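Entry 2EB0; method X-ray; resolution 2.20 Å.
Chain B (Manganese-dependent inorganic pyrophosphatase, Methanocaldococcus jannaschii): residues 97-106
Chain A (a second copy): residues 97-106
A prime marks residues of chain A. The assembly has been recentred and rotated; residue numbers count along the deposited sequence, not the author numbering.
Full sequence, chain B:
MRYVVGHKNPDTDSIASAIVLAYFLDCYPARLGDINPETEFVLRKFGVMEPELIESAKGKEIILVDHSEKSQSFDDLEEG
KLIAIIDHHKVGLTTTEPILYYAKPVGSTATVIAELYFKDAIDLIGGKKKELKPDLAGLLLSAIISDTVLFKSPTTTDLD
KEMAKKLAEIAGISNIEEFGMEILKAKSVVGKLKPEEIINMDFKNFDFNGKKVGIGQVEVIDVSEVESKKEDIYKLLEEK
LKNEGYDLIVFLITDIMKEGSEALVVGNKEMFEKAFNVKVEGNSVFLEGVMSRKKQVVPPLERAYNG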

# COMPACT_ATOMS: atom_id res chain seq x y z
N GLU B 97 3.33 -9.17 7.41
CA GLU B 97 2.56 -10.21 6.75
C GLU B 97 1.54 -9.57 5.82
O GLU B 97 1.23 -8.38 5.97
CB GLU B 97 1.81 -11.05 7.78
CG GLU B 97 0.79 -10.26 8.57
CD GLU B 97 -0.37 -11.10 9.07
OE1 GLU B 97 -1.25 -10.55 9.75
OE2 GLU B 97 -0.40 -12.31 8.77
N PRO B 98 1.02 -10.33 4.85
CA PRO B 98 0.03 -9.80 3.91
C PRO B 98 -1.15 -9.25 4.68
O PRO B 98 -1.61 -9.85 5.65
CB PRO B 98 -0.33 -11.01 3.06
CG PRO B 98 0.97 -11.74 2.99
CD PRO B 98 1.44 -11.69 4.45
N ILE B 99 -1.65 -8.10 4.23
CA ILE B 99 -2.74 -7.42 4.91
C ILE B 99 -3.72 -6.84 3.91
O ILE B 99 -3.39 -6.68 2.74
CB ILE B 99 -2.14 -6.29 5.77
CG1 ILE B 99 -1.94 -6.79 7.20
CG2 ILE B 99 -2.97 -5.02 5.69
CD1 ILE B 99 -1.09 -5.88 8.04
N LEU B 100 -4.94 -6.55 4.36
CA LEU B 100 -5.90 -5.91 3.48
C LEU B 100 -5.43 -4.46 3.48
O LEU B 100 -5.33 -3.81 4.53
CB LEU B 100 -7.31 -5.97 4.05
CG LEU B 100 -8.29 -4.99 3.39
CD1 LEU B 100 -8.56 -5.37 1.94
CD2 LEU B 100 -9.58 -4.98 4.16
N TYR B 101 -5.10 -3.95 2.30
CA TYR B 101 -4.63 -2.58 2.20
C TYR B 101 -5.38 -1.93 1.06
O TYR B 101 -5.31 -2.39 -0.07
CB TYR B 101 -3.13 -2.56 1.92
CG TYR B 101 -2.48 -1.23 2.17
CD1 TYR B 101 -2.94 -0.07 1.53
CD2 TYR B 101 -1.43 -1.11 3.07
CE1 TYR B 101 -2.36 1.17 1.79
CE2 TYR B 101 -0.85 0.13 3.33
CZ TYR B 101 -1.32 1.26 2.69
OH TYR B 101 -0.74 2.48 2.94
N TYR B 102 -6.10 -0.85 1.35
CA TYR B 102 -6.85 -0.17 0.32
C TYR B 102 -6.74 1.35 0.44
O TYR B 102 -7.27 1.95 1.38
CB TYR B 102 -8.33 -0.59 0.37
CG TYR B 102 -9.16 -0.03 -0.76
CD1 TYR B 102 -8.69 -0.03 -2.08
CD2 TYR B 102 -10.43 0.51 -0.52
CE1 TYR B 102 -9.46 0.49 -3.12
CE2 TYR B 102 -11.21 1.02 -1.56
CZ TYR B 102 -10.71 1.01 -2.85
OH TYR B 102 -11.47 1.53 -3.88
N ALA B 103 -6.01 1.95 -0.50
CA ALA B 103 -5.83 3.40 -0.52
C ALA B 103 -6.01 3.98 -1.93
O ALA B 103 -5.49 3.45 -2.91
CB ALA B 103 -4.45 3.77 0.05
N LYS B 104 -6.77 5.06 -2.03
CA LYS B 104 -7.00 5.73 -3.32
C LYS B 104 -6.56 7.16 -3.14
O LYS B 104 -6.82 7.78 -2.11
CB LYS B 104 -8.48 5.70 -3.71
CG LYS B 104 -9.03 4.31 -3.99
CD LYS B 104 -10.53 4.32 -4.30
CE LYS B 104 -10.84 4.46 -5.80
NZ LYS B 104 -10.64 5.82 -6.35
N PRO B 105 -5.87 7.73 -4.14
CA PRO B 105 -5.45 9.12 -3.97
C PRO B 105 -6.59 10.12 -4.19
O PRO B 105 -6.57 10.89 -5.14
CB PRO B 105 -4.31 9.26 -4.99
CG PRO B 105 -4.73 8.34 -6.11
CD PRO B 105 -5.29 7.12 -5.37
N VAL B 106 -7.59 10.10 -3.30
CA VAL B 106 -8.72 11.03 -3.39
C VAL B 106 -8.66 12.06 -2.26
O VAL B 106 -7.69 12.13 -1.51
CB VAL B 106 -10.08 10.30 -3.32
CG1 VAL B 106 -10.34 9.57 -4.63
CG2 VAL B 106 -10.09 9.32 -2.16
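Chain A 97-106: EPILYYAKPV

How does the chain A segment run against chain B? Residues 100-103 of each copy form an extended β-strand, and the two strands lie side by side in opposite directions, at 161° between their N-to-C directions, with axes approaching to 4.5 Å. The register centres on Tyr102, whose CA lies 4.6 Å from CA of Tyr102′; Tyr101 therefore faces Ala103′, and Ala103 faces Tyr101′, with CA-CA distances of 4.9 Å in both pairs.

What joins the two backbones? Four hydrogen bonds do, two on each side of the central tyrosine pair. Tyr101 N donates to Ala103′ O and Ala103′ N to Tyr101 O, both at 2.9 Å; at the other end Tyr101′ N reaches Ala103 O at 2.7 Å and Ala103 N reaches Tyr101′ O at 2.8 Å. The Tyr102 pair has no such bond, but the strands stay close there: Tyr102 CA is 3.2 Å from Tyr101′ O, and Tyr102′ CA is 3.1 Å from Tyr101 O, both as CA-H...O contacts.

Which aromatic side chains meet? Alternation along the strands sends Tyr101 and Ala103 of both copies to one face and the Tyr102 pair to the other. On the first face the Tyr101 and Tyr101′ rings meet obliquely, CD1 to CD1 at 3.5 Å, with planes at 41°. The Tyr102 and Tyr102′ rings are also oblique but more steeply inclined, at 69°, with their CD1 atoms 3.7 Å apart.

What packs beyond the bridged residues 101-103? Prolines close both ends: Pro98 CB lies 3.8 Å from Pro105′ CB, and Pro105 CB lies 3.8 Å from Pro98′ CB. Leucine and the aliphatic part of lysine also meet, with Leu100 CD1 4.0 Å from Lys104′ CG and Lys104 CG 3.7 Å from Leu100′ CD1.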

# COMPACT_ATOMS: atom_id res chain seq x y z
N GLU A 97 4.20 9.97 -2.61
CA GLU A 97 2.91 10.55 -2.94
C GLU A 97 1.81 9.51 -2.80
O GLU A 97 2.07 8.31 -2.78
CB GLU A 97 2.95 11.10 -4.37
CG GLU A 97 3.90 10.36 -5.27
CD GLU A 97 4.67 11.28 -6.18
OE1 GLU A 97 5.58 10.79 -6.88
OE2 GLU A 97 4.37 12.49 -6.20
N PRO A 98 0.56 9.98 -2.64
CA PRO A 98 -0.57 9.06 -2.50
C PRO A 98 -0.68 8.25 -3.78
O PRO A 98 -0.57 8.80 -4.87
CB PRO A 98 -1.76 10.00 -2.32
CG PRO A 98 -1.15 11.22 -1.68
CD PRO A 98 0.13 11.38 -2.48
N ILE A 99 -0.87 6.95 -3.66
CA ILE A 99 -1.02 6.12 -4.84
C ILE A 99 -2.23 5.25 -4.60
O ILE A 99 -2.74 5.18 -3.49
CB ILE A 99 0.20 5.18 -5.06
CG1 ILE A 99 0.42 4.30 -3.82
CG2 ILE A 99 1.45 6.00 -5.37
CD1 ILE A 99 1.35 3.13 -4.05
N LEU A 100 -2.70 4.60 -5.66
CA LEU A 100 -3.81 3.68 -5.54
C LEU A 100 -3.12 2.40 -5.07
O LEU A 100 -2.24 1.87 -5.75
CB LEU A 100 -4.45 3.45 -6.91
CG LEU A 100 -5.48 2.33 -6.99
CD1 LEU A 100 -6.83 2.84 -6.53
CD2 LEU A 100 -5.57 1.83 -8.43
N TYR A 101 -3.50 1.93 -3.89
CA TYR A 101 -2.91 0.72 -3.35
C TYR A 101 -4.01 -0.26 -2.97
O TYR A 101 -4.94 0.08 -2.25
CB TYR A 101 -2.06 1.04 -2.11
CG TYR A 101 -1.03 -0.00 -1.76
CD1 TYR A 101 -1.41 -1.28 -1.35
CD2 TYR A 101 0.33 0.29 -1.84
CE1 TYR A 101 -0.45 -2.25 -1.04
CE2 TYR A 101 1.29 -0.67 -1.53
CZ TYR A 101 0.90 -1.93 -1.13
OH TYR A 101 1.86 -2.86 -0.83
N TYR A 102 -3.91 -1.48 -3.48
CA TYR A 102 -4.90 -2.48 -3.17
C TYR A 102 -4.22 -3.83 -3.06
O TYR A 102 -3.73 -4.38 -4.05
CB TYR A 102 -5.98 -2.53 -4.24
CG TYR A 102 -7.10 -3.49 -3.90
CD1 TYR A 102 -7.62 -3.56 -2.61
CD2 TYR A 102 -7.67 -4.30 -4.88
CE1 TYR A 102 -8.68 -4.41 -2.30
CE2 TYR A 102 -8.74 -5.15 -4.59
CZ TYR A 102 -9.23 -5.20 -3.30
OH TYR A 102 -10.29 -6.03 -3.00
N ALA A 103 -4.19 -4.35 -1.84
CA ALA A 103 -3.60 -5.63 -1.55
C ALA A 103 -4.58 -6.41 -0.67
O ALA A 103 -5.38 -5.83 0.07
CB ALA A 103 -2.28 -5.43 -0.84
N LYS A 104 -4.51 -7.74 -0.76
CA LYS A 104 -5.36 -8.64 0.01
C LYS A 104 -4.53 -9.86 0.35
O LYS A 104 -3.67 -10.28 -0.44
CB LYS A 104 -6.57 -9.07 -0.82
CG LYS A 104 -7.90 -8.57 -0.31
CD LYS A 104 -8.95 -8.69 -1.42
CE LYS A 104 -10.35 -8.39 -0.92
NZ LYS A 104 -10.92 -9.53 -0.16
N PRO A 105 -4.75 -10.45 1.53
CA PRO A 105 -3.98 -11.63 1.89
C PRO A 105 -4.54 -12.89 1.22
O PRO A 105 -5.08 -13.77 1.89
CB PRO A 105 -4.10 -11.67 3.41
CG PRO A 105 -5.48 -11.11 3.65
CD PRO A 105 -5.54 -9.96 2.68
N VAL A 106 -4.41 -12.97 -0.10
CA VAL A 106 -4.89 -14.14 -0.84
C VAL A 106 -3.76 -14.84 -1.58
O VAL A 106 -2.60 -14.45 -1.46
CB VAL A 106 -5.98 -13.76 -1.85
CG1 VAL A 106 -7.19 -13.23 -1.12
CG2 VAL A 106 -5.46 -12.72 -2.83